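Local coordinates for HTH-type transcriptional activator AmpR (Citrobacter freundii, PDB 3KOS), which regulates transcription of the AmpC beta-lactamase gene as a DNA-binding LysR-family activator, represented here by its effector-binding domain, at residues P39-H44 with M196-R201; V52-E57 with T185-R190; G25-L30 with S200-G205; I63-G68 with A81-L86. All coordinates share one frame; numbering follows the deposited sequence.

From the N terminus, helix 20-37 opens contact 3 at 25-30, strand 41-48 opens contact 1 at its start, and the short helix 54-57 opens contact 2. Contact 4 then closes the shortest loop, between strand 61-66 and the far part of strand 73-86. It lies within contact 2, which closes at the end of strand 181-187, and contact 2 lies within contacts 1 and 3, which overlap on helix 194-209 by sharing Ser200 and Arg201. Contacts 1 and 3 pack this last helix against the edge strand and the first helix, contact 2 joins the end of strand 181-187 to helix 54-57, and contact 4 reaches toward helix 114-121.

Contact 1: residues P39-H44 with M196-R201; sequences PHIDLH and MREFSR
A histidine-carboxylate hydrogen bond links His40, just ahead of an edge strand, to Glu198 on the C-terminal helix of this LysR-type effector-binding domain, an alpha-beta sandwich in which helix 194-209 covers one side of the mixed sheet. His40 NE2 donates to Glu198 OE1 at 2.9 Å. The carboxylate oxygen lies close to the imidazole plane and is met on its syn side, while the two flat groups stand almost perpendicular, 86° apart. His40 has CG tucked between its backbone N and carbonyl carbon (chi1 58°), which swings the ring over Ile41, whose CG1 lies 3.7 Å above the plane of the His40 ring, toward its rim.

The same oxygen also has an apolar neighbour: Ile41 CD1 comes within 3.6 Å of Glu198 OE1 and 4.1 Å of Glu198 CB, so the isoleucine tip passes at a slant across the glutamate. Glu198 is extended beyond CG, which carries its carboxylate out to the histidine at the margin of the interface. Deeper in, Leu43 and Phe199 cross at about a right angle. Both belong to a larger apolar cluster with Phe34 of helix 20-37, whose ring meets Phe199 edge-to-face, and Leu14 and Ile16 of strand 12-19 pack on the same phenylalanine. Leu43 reaches Phe199 through a single methyl group, with CD2 4.1 Å from CE2.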
# COMPACT_ATOMS: atom_id res chain seq x y z
N PRO A 39 -20.66 -20.34 1.89
CA PRO A 39 -21.38 -19.26 2.57
C PRO A 39 -21.33 -19.38 4.09
O PRO A 39 -21.63 -18.41 4.78
CB PRO A 39 -22.82 -19.44 2.08
CG PRO A 39 -22.90 -20.87 1.67
CD PRO A 39 -21.57 -21.17 1.08
N HIS A 40 -20.95 -20.55 4.60
CA HIS A 40 -20.96 -20.80 6.04
C HIS A 40 -19.69 -20.30 6.73
O HIS A 40 -19.56 -20.43 7.95
CB HIS A 40 -21.11 -22.30 6.31
CG HIS A 40 -20.05 -23.14 5.67
ND1 HIS A 40 -20.03 -23.42 4.32
CD2 HIS A 40 -18.96 -23.75 6.19
CE1 HIS A 40 -18.98 -24.18 4.04
NE2 HIS A 40 -18.31 -24.39 5.16
N ILE A 41 -18.76 -19.74 5.96
CA ILE A 41 -17.51 -19.27 6.54
C ILE A 41 -17.53 -17.75 6.71
O ILE A 41 -17.87 -17.02 5.78
CB ILE A 41 -16.29 -19.72 5.71
CG1 ILE A 41 -16.16 -21.25 5.77
CG2 ILE A 41 -15.01 -19.06 6.21
CD1 ILE A 41 -15.13 -21.83 4.84
N ASP A 42 -17.19 -17.30 7.91
CA ASP A 42 -17.13 -15.88 8.25
C ASP A 42 -15.68 -15.44 8.06
O ASP A 42 -14.82 -15.64 8.93
CB ASP A 42 -17.60 -15.68 9.69
CG ASP A 42 -17.45 -14.25 10.19
OD1 ASP A 42 -17.28 -13.33 9.36
OD2 ASP A 42 -17.48 -14.05 11.42
N LEU A 43 -15.41 -14.87 6.90
CA LEU A 43 -14.04 -14.56 6.51
C LEU A 43 -13.66 -13.15 6.95
O LEU A 43 -14.29 -12.17 6.55
CB LEU A 43 -13.92 -14.69 4.99
CG LEU A 43 -12.56 -14.37 4.37
CD1 LEU A 43 -11.50 -15.25 5.00
CD2 LEU A 43 -12.62 -14.59 2.86
N HIS A 44 -12.63 -13.06 7.78
CA HIS A 44 -12.11 -11.78 8.25
C HIS A 44 -10.79 -11.49 7.53
O HIS A 44 -9.78 -12.11 7.83
CB HIS A 44 -11.85 -11.83 9.75
CG HIS A 44 -13.09 -11.95 10.58
ND1 HIS A 44 -13.45 -11.02 11.52
CD2 HIS A 44 -14.06 -12.90 10.59
CE1 HIS A 44 -14.59 -11.39 12.08
NE2 HIS A 44 -14.98 -12.52 11.54
N MSE A 196 -10.36 -23.41 7.25
CA MSE A 196 -9.06 -23.19 6.61
C MSE A 196 -8.85 -24.15 5.45
O MSE A 196 -8.45 -23.74 4.35
CB MSE A 196 -7.93 -23.31 7.64
CG MSE A 196 -7.95 -22.18 8.68
SE MSE A 196 -6.84 -22.60 10.25
CE MSE A 196 -5.10 -22.67 9.37
N ARG A 197 -9.14 -25.44 5.66
CA ARG A 197 -8.94 -26.41 4.59
C ARG A 197 -9.80 -26.05 3.40
O ARG A 197 -9.37 -26.18 2.25
CB ARG A 197 -9.26 -27.84 5.08
CG ARG A 197 -8.20 -28.45 5.98
CD ARG A 197 -8.51 -29.94 6.32
NE ARG A 197 -9.60 -30.04 7.29
CZ ARG A 197 -9.43 -29.97 8.60
NH1 ARG A 197 -8.22 -29.82 9.10
NH2 ARG A 197 -10.47 -30.07 9.43
N GLU A 198 -11.02 -25.61 3.67
CA GLU A 198 -11.95 -25.26 2.60
C GLU A 198 -11.50 -24.03 1.83
O GLU A 198 -11.52 -24.01 0.60
CB GLU A 198 -13.36 -25.10 3.16
CG GLU A 198 -13.97 -26.47 3.48
CD GLU A 198 -15.28 -26.42 4.23
OE1 GLU A 198 -15.65 -25.34 4.73
OE2 GLU A 198 -15.93 -27.48 4.33
N PHE A 199 -11.09 -23.00 2.55
CA PHE A 199 -10.57 -21.81 1.89
C PHE A 199 -9.34 -22.13 1.03
O PHE A 199 -9.23 -21.68 -0.11
CB PHE A 199 -10.25 -20.71 2.90
CG PHE A 199 -9.68 -19.47 2.27
CD1 PHE A 199 -8.32 -19.33 2.11
CD2 PHE A 199 -10.52 -18.47 1.79
CE1 PHE A 199 -7.79 -18.19 1.51
CE2 PHE A 199 -10.00 -17.33 1.19
CZ PHE A 199 -8.63 -17.19 1.06
N SER A 200 -8.39 -22.89 1.58
CA SER A 200 -7.18 -23.26 0.84
C SER A 200 -7.51 -24.04 -0.41
O SER A 200 -6.93 -23.79 -1.47
CB SER A 200 -6.25 -24.11 1.69
OG SER A 200 -5.73 -23.36 2.75
N ARG A 201 -8.41 -25.01 -0.29
CA ARG A 201 -8.80 -25.80 -1.45
C ARG A 201 -9.47 -24.93 -2.50
O ARG A 201 -9.20 -25.07 -3.69
CB ARG A 201 -9.73 -26.96 -1.05
CG ARG A 201 -9.07 -28.06 -0.23
CD ARG A 201 -9.87 -29.38 -0.29
NE ARG A 201 -11.27 -29.22 0.10
CZ ARG A 201 -11.78 -29.59 1.27
NH1 ARG A 201 -11.00 -30.16 2.19
NH2 ARG A 201 -13.06 -29.40 1.53

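Contact 2: residues V52-E57 with T185-R190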
# COMPACT_ATOMS: atom_id res chain seq x y z
N VAL A 52 4.86 -9.27 8.58
CA VAL A 52 3.72 -9.57 9.42
C VAL A 52 4.08 -10.70 10.38
O VAL A 52 4.92 -11.54 10.08
CB VAL A 52 2.51 -9.97 8.56
CG1 VAL A 52 2.81 -11.23 7.76
CG2 VAL A 52 1.27 -10.13 9.42
N ASP A 53 3.45 -10.66 11.54
CA ASP A 53 3.66 -11.66 12.57
C ASP A 53 2.31 -12.31 12.83
O ASP A 53 1.48 -11.76 13.56
CB ASP A 53 4.17 -11.00 13.85
CG ASP A 53 4.53 -11.99 14.93
OD1 ASP A 53 3.90 -13.07 14.99
OD2 ASP A 53 5.45 -11.69 15.72
N PRO A 54 2.07 -13.48 12.21
CA PRO A 54 0.76 -14.13 12.31
C PRO A 54 0.34 -14.38 13.75
O PRO A 54 -0.83 -14.16 14.10
CB PRO A 54 0.98 -15.48 11.60
CG PRO A 54 2.20 -15.33 10.80
CD PRO A 54 3.04 -14.24 11.40
N ALA A 55 1.27 -14.84 14.58
CA ALA A 55 0.92 -15.14 15.97
C ALA A 55 0.42 -13.87 16.66
O ALA A 55 -0.61 -13.88 17.32
CB ALA A 55 2.11 -15.73 16.71
N ALA A 56 1.17 -12.79 16.49
CA ALA A 56 0.83 -11.51 17.09
C ALA A 56 -0.54 -11.01 16.64
O ALA A 56 -1.29 -10.44 17.42
CB ALA A 56 1.90 -10.46 16.78
N GLU A 57 -0.87 -11.24 15.37
CA GLU A 57 -2.14 -10.77 14.83
C GLU A 57 -3.26 -11.80 14.97
O GLU A 57 -4.40 -11.53 14.60
CB GLU A 57 -2.00 -10.34 13.37
CG GLU A 57 -1.14 -9.10 13.19
CD GLU A 57 -1.26 -8.49 11.80
OE1 GLU A 57 -2.18 -8.87 11.04
OE2 GLU A 57 -0.42 -7.62 11.47
N THR A 185 0.34 -19.53 4.06
CA THR A 185 1.11 -20.18 5.11
C THR A 185 0.37 -20.25 6.44
O THR A 185 -0.37 -19.33 6.80
CB THR A 185 2.52 -19.53 5.30
OG1 THR A 185 2.40 -18.23 5.89
CG2 THR A 185 3.23 -19.40 3.97
N ARG A 186 0.58 -21.36 7.15
CA ARG A 186 0.02 -21.57 8.48
C ARG A 186 1.20 -21.83 9.41
O ARG A 186 2.07 -22.64 9.09
CB ARG A 186 -0.91 -22.80 8.46
CG ARG A 186 -1.43 -23.24 9.81
CD ARG A 186 -2.16 -24.60 9.72
NE ARG A 186 -1.30 -25.67 9.22
CZ ARG A 186 -0.58 -26.47 10.01
NH1 ARG A 186 -0.63 -26.33 11.33
NH2 ARG A 186 0.18 -27.42 9.48
N LEU A 187 1.27 -21.14 10.54
CA LEU A 187 2.27 -21.49 11.54
C LEU A 187 2.06 -22.96 11.88
O LEU A 187 0.93 -23.38 12.06
CB LEU A 187 2.11 -20.65 12.80
CG LEU A 187 2.57 -19.20 12.70
CD1 LEU A 187 2.43 -18.51 14.05
CD2 LEU A 187 4.02 -19.16 12.22
N GLN A 188 3.13 -23.73 11.97
CA GLN A 188 2.98 -25.14 12.29
C GLN A 188 2.27 -25.35 13.62
O GLN A 188 1.62 -26.37 13.83
CB GLN A 188 4.33 -25.87 12.24
CG GLN A 188 4.88 -25.98 10.83
CD GLN A 188 5.98 -27.01 10.68
OE1 GLN A 188 6.82 -27.18 11.56
NE2 GLN A 188 5.97 -27.72 9.54
N SER A 189 2.36 -24.36 14.50
CA SER A 189 1.71 -24.45 15.81
C SER A 189 0.25 -24.00 15.80
O SER A 189 -0.43 -24.08 16.82
CB SER A 189 2.49 -23.65 16.84
OG SER A 189 2.57 -22.29 16.46
N ARG A 190 -0.24 -23.53 14.65
CA ARG A 190 -1.63 -23.09 14.54
C ARG A 190 -2.48 -24.25 14.04
O ARG A 190 -2.19 -24.84 13.00
CB ARG A 190 -1.74 -21.91 13.56
CG ARG A 190 -3.14 -21.30 13.45
CD ARG A 190 -3.38 -20.25 14.52
NE ARG A 190 -4.74 -19.70 14.47
CZ ARG A 190 -5.13 -18.64 15.18
NH1 ARG A 190 -4.27 -18.01 15.98
NH2 ARG A 190 -6.38 -18.19 15.08
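On the side of residues 185-190, Leu187 makes the touches, bringing its isobutyl group against Pro54 and Ala55 at the start of a short, loosely formed helix. Leu187 CB points toward that helix but still lies 5.4 Å from Pro54 CB. With CG anti to the carbonyl carbon (chi1 -75°), the branch point Leu187 CG comes within 4.2 Å of Pro54 CB. Beyond it the two methyls part. Leu187 CD1 makes the closer approach: it lies 3.9 Å from Ala55 CB, a similar distance from Ala55 N and a little farther from Pro54 CB, and so rests over the first turn of the helix. Leu187 CD2 turns the other way and has Pro54 CG, 4.5 Å off, as its nearest atom in residues 52-57. These are purely apolar touches at the protein surface.

Polar bonds lie within each partner. Asp53 is the N-cap of helix 54-57, and its OD1 accepts from Ala56 N at 3.1 Å in a nearly straight bond, the donor lying well above the carboxylate plane. Across the contact, Leu187 opens a type I beta turn ending at Arg190, and Arg186 NH1 donates to Arg190 O at 2.7 Å, with the acceptor nearly in the guanidinium plane. Arg186 and Arg190 also form salt bridges, with Asp74 and Asp60 respectively.

Strand 181-187 ends beside helix 54-57, with Thr62 of strand 61-66 touching both Pro54 and Thr185, and Thr73 of strand 73-86 packing on Leu187.

Contact 3: residues G25-L30 with S200-G205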
# COMPACT_ATOMS: atom_id res chain seq x y z
N GLY A 25 -4.78 -7.43 -6.48
CA GLY A 25 -4.51 -7.94 -7.81
C GLY A 25 -5.08 -9.31 -8.10
O GLY A 25 -5.14 -9.72 -9.25
N CYS A 26 -5.50 -10.02 -7.05
CA CYS A 26 -5.96 -11.40 -7.23
C CYS A 26 -7.16 -11.78 -6.36
O CYS A 26 -8.20 -12.19 -6.88
CB CYS A 26 -4.79 -12.36 -6.98
SG CYS A 26 -5.21 -14.13 -7.22
N LEU A 27 -7.03 -11.67 -5.04
CA LEU A 27 -8.04 -12.23 -4.14
C LEU A 27 -9.38 -11.51 -4.15
O LEU A 27 -10.43 -12.14 -4.21
CB LEU A 27 -7.50 -12.30 -2.71
CG LEU A 27 -8.44 -12.96 -1.71
CD1 LEU A 27 -8.72 -14.40 -2.14
CD2 LEU A 27 -7.83 -12.89 -0.31
N PHE A 28 -9.36 -10.18 -4.05
CA PHE A 28 -10.61 -9.44 -3.89
C PHE A 28 -11.60 -9.69 -5.03
O PHE A 28 -12.78 -9.90 -4.78
CB PHE A 28 -10.35 -7.94 -3.69
CG PHE A 28 -9.87 -7.58 -2.31
CD1 PHE A 28 -9.80 -8.53 -1.31
CD2 PHE A 28 -9.49 -6.27 -2.01
CE1 PHE A 28 -9.36 -8.19 -0.03
CE2 PHE A 28 -9.05 -5.93 -0.75
CZ PHE A 28 -8.98 -6.88 0.24
N PRO A 29 -11.11 -9.70 -6.28
CA PRO A 29 -12.04 -9.97 -7.38
C PRO A 29 -12.66 -11.36 -7.30
O PRO A 29 -13.73 -11.59 -7.87
CB PRO A 29 -11.15 -9.87 -8.61
CG PRO A 29 -10.02 -8.95 -8.20
CD PRO A 29 -9.78 -9.30 -6.76
N LEU A 30 -11.99 -12.28 -6.60
CA LEU A 30 -12.47 -13.66 -6.50
C LEU A 30 -13.32 -13.93 -5.27
O LEU A 30 -13.89 -15.02 -5.14
CB LEU A 30 -11.29 -14.63 -6.52
CG LEU A 30 -10.49 -14.63 -7.82
CD1 LEU A 30 -9.22 -15.43 -7.66
CD2 LEU A 30 -11.34 -15.18 -8.95
N SER A 200 -8.39 -22.89 1.58
CA SER A 200 -7.18 -23.26 0.84
C SER A 200 -7.51 -24.04 -0.41
O SER A 200 -6.93 -23.79 -1.47
CB SER A 200 -6.25 -24.11 1.69
OG SER A 200 -5.73 -23.36 2.75
N ARG A 201 -8.41 -25.01 -0.29
CA ARG A 201 -8.80 -25.80 -1.45
C ARG A 201 -9.47 -24.93 -2.50
O ARG A 201 -9.20 -25.07 -3.69
CB ARG A 201 -9.73 -26.96 -1.05
CG ARG A 201 -9.07 -28.06 -0.23
CD ARG A 201 -9.87 -29.38 -0.29
NE ARG A 201 -11.27 -29.22 0.10
CZ ARG A 201 -11.78 -29.59 1.27
NH1 ARG A 201 -11.00 -30.16 2.19
NH2 ARG A 201 -13.06 -29.40 1.53
N TRP A 202 -10.36 -24.05 -2.05
CA TRP A 202 -11.05 -23.16 -2.98
C TRP A 202 -10.06 -22.28 -3.76
O TRP A 202 -10.15 -22.14 -4.98
CB TRP A 202 -12.04 -22.26 -2.25
CG TRP A 202 -12.46 -21.11 -3.11
CD1 TRP A 202 -13.39 -21.14 -4.12
CD2 TRP A 202 -11.96 -19.77 -3.07
NE1 TRP A 202 -13.49 -19.90 -4.70
CE2 TRP A 202 -12.63 -19.04 -4.08
CE3 TRP A 202 -11.01 -19.11 -2.27
CZ2 TRP A 202 -12.38 -17.69 -4.31
CZ3 TRP A 202 -10.76 -17.76 -2.51
CH2 TRP A 202 -11.44 -17.07 -3.52
N LEU A 203 -9.12 -21.69 -3.03
CA LEU A 203 -8.20 -20.72 -3.65
C LEU A 203 -7.24 -21.38 -4.64
O LEU A 203 -7.11 -20.94 -5.78
CB LEU A 203 -7.44 -19.94 -2.57
CG LEU A 203 -6.52 -18.81 -3.06
CD1 LEU A 203 -7.23 -17.88 -4.04
CD2 LEU A 203 -5.99 -18.03 -1.86
N THR A 204 -6.57 -22.44 -4.22
CA THR A 204 -5.69 -23.14 -5.15
C THR A 204 -6.51 -23.65 -6.34
O THR A 204 -6.04 -23.66 -7.48
CB THR A 204 -4.93 -24.29 -4.46
OG1 THR A 204 -5.87 -25.15 -3.81
CG2 THR A 204 -3.96 -23.75 -3.43
N GLY A 205 -7.75 -24.03 -6.09
CA GLY A 205 -8.62 -24.50 -7.14
C GLY A 205 -9.01 -23.42 -8.13
O GLY A 205 -8.96 -23.63 -9.35
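Ser200 O takes two bonds from Thr204, one from the backbone N at 3.1 Å and one from OG1 at 2.9 Å, within the helical turn from which Trp202 and Leu203 reach across to Leu27 and Leu30. The two donors approach from opposite faces of the carbonyl plane.

Trp202 supplies the largest share of the interface and uses the edge of its six-membered ring. Leu27 CD1 sits at that edge, in the ring plane, 3.9 Å from CZ3. Farther round, Leu30 CB packs 3.9 Å from CH2, and the backbone atom Leu30 O lies only 3.2 Å from CZ2, again near the plane. Trp202 CG lies anti to the backbone N (chi1 164°), which extends the indole outward to helix 20-37; its NE1 is held by a hydrogen bond to Asp33 of that helix.

In this alpha-beta sandwich, the first and last helices pack at a steep angle, the segments' N-to-C directions being 111° apart with axes 12.0 Å from each other. Helix 20-37 is irregular here, with a pi-type turn at 25-27 and a kink at Pro29. Phe34 also packs against the indole. Alongside, Leu27 CD1 meets Leu203 CD1 at 4.2 Å, and Leu203 rests in turn on Leu78 of strand 73-86.

Contact 4: residues I63-G68 with A81-L86; sequences IRYGGG and ALMSPL
The phenol ring of Tyr65 meets residues 81-86 by its edge and its hydroxyl: Ala81 CB lies close to the ring plane, 3.7 Å from CE2, and the selenium of selenomethionine Met83 stands 3.7 Å from OH. Neither ring face is used by this segment. In the two-subdomain, periplasmic-binding-protein-like fold of LysR effector domains, Tyr65 stands near the end of strand 61-66 in the first subdomain, while strand 73-86 passes on toward the second, so the contact probably spans the junction of the two halves, near where effectors bind in relatives. A buffer molecule, MES, lies about 4 Å from the tyrosine side chain, which is consistent with a pocket here, although the ligand itself probably came from the crystallisation liquor.

With chi1 at 174°, the Tyr65 ring is carried straight out from the strand toward the neighbouring segment. The Met83 chain comes in nearly perpendicular to the phenol axis, with the selenium touching only the hydroxyl end of the phenol. Ala81 and Met83 also pack on Pro156, Met83 in addition on Ile154 of strand 153-156 and on Glu114 of helix 114-121; Leu179 touches the tyrosine.

The polar connection is indirect. One water bridges the two segments: Tyr65 OH donates to it at 2.7 Å, and the water in turn donates to Ala81 O at 2.8 Å.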
# COMPACT_ATOMS: atom_id res chain seq x y z
N ILE A 63 -1.26 -14.78 3.62
CA ILE A 63 -0.91 -14.86 2.21
C ILE A 63 0.22 -13.87 2.00
O ILE A 63 0.11 -12.73 2.41
CB ILE A 63 -2.10 -14.58 1.30
CG1 ILE A 63 -3.12 -15.72 1.44
CG2 ILE A 63 -1.61 -14.44 -0.14
CD1 ILE A 63 -4.42 -15.51 0.66
N ARG A 64 1.32 -14.34 1.40
CA ARG A 64 2.54 -13.56 1.37
C ARG A 64 3.36 -13.84 0.11
O ARG A 64 3.14 -14.83 -0.59
CB ARG A 64 3.39 -13.90 2.60
CG ARG A 64 3.90 -15.32 2.60
CD ARG A 64 4.05 -15.85 4.02
NE ARG A 64 4.85 -14.95 4.85
CZ ARG A 64 5.05 -15.13 6.15
NH1 ARG A 64 5.80 -14.26 6.83
NH2 ARG A 64 4.51 -16.17 6.76
N TYR A 65 4.33 -12.96 -0.14
CA TYR A 65 5.25 -13.11 -1.25
C TYR A 65 6.56 -13.66 -0.71
O TYR A 65 7.07 -13.15 0.29
CB TYR A 65 5.51 -11.74 -1.88
CG TYR A 65 6.57 -11.70 -2.97
CD1 TYR A 65 7.91 -11.47 -2.65
CD2 TYR A 65 6.23 -11.85 -4.31
CE1 TYR A 65 8.88 -11.40 -3.64
CE2 TYR A 65 7.20 -11.79 -5.31
CZ TYR A 65 8.53 -11.55 -4.96
OH TYR A 65 9.50 -11.48 -5.93
N GLY A 66 7.11 -14.68 -1.37
CA GLY A 66 8.38 -15.22 -0.93
C GLY A 66 8.77 -16.51 -1.62
O GLY A 66 8.26 -16.83 -2.70
N GLY A 67 9.66 -17.26 -0.98
CA GLY A 67 10.27 -18.42 -1.59
C GLY A 67 9.74 -19.75 -1.10
O GLY A 67 10.18 -20.81 -1.56
N GLY A 68 8.79 -19.71 -0.16
CA GLY A 68 8.14 -20.92 0.33
C GLY A 68 8.92 -21.66 1.40
O GLY A 68 8.52 -22.75 1.82
N ALA A 81 4.73 -14.98 -9.61
CA ALA A 81 4.79 -13.54 -9.44
C ALA A 81 5.93 -12.95 -10.27
O ALA A 81 6.69 -12.11 -9.79
CB ALA A 81 4.96 -13.19 -7.95
N LEU A 82 6.03 -13.40 -11.52
CA LEU A 82 7.08 -12.92 -12.42
C LEU A 82 7.06 -11.41 -12.55
O LEU A 82 6.01 -10.80 -12.75
CB LEU A 82 6.92 -13.56 -13.80
CG LEU A 82 6.99 -15.10 -13.79
CD1 LEU A 82 6.99 -15.62 -15.22
CD2 LEU A 82 8.23 -15.56 -13.06
N MSE A 83 8.24 -10.80 -12.45
CA MSE A 83 8.36 -9.34 -12.45
C MSE A 83 8.97 -8.78 -13.72
O MSE A 83 9.86 -9.40 -14.32
CB MSE A 83 9.21 -8.89 -11.28
CG MSE A 83 8.65 -9.32 -9.94
SE MSE A 83 9.85 -8.78 -8.50
CE MSE A 83 11.25 -7.94 -9.55
N SER A 84 8.52 -7.60 -14.10
CA SER A 84 9.03 -6.93 -15.28
C SER A 84 8.87 -5.42 -15.07
O SER A 84 8.08 -4.99 -14.23
CB SER A 84 8.23 -7.41 -16.50
OG SER A 84 8.87 -7.06 -17.72
N PRO A 85 9.64 -4.61 -15.82
CA PRO A 85 9.48 -3.16 -15.69
C PRO A 85 8.07 -2.72 -16.06
O PRO A 85 7.46 -3.30 -16.95
CB PRO A 85 10.49 -2.61 -16.69
CG PRO A 85 11.59 -3.63 -16.68
CD PRO A 85 10.88 -4.97 -16.54
N LEU A 86 7.57 -1.72 -15.35
CA LEU A 86 6.24 -1.19 -15.57
C LEU A 86 6.31 0.31 -15.41
O LEU A 86 6.89 0.79 -14.45
CB LEU A 86 5.26 -1.75 -14.53
CG LEU A 86 5.00 -3.25 -14.59
CD1 LEU A 86 4.31 -3.71 -13.32
CD2 LEU A 86 4.16 -3.60 -15.82
O HOH W 1 8.95 -12.68 -8.31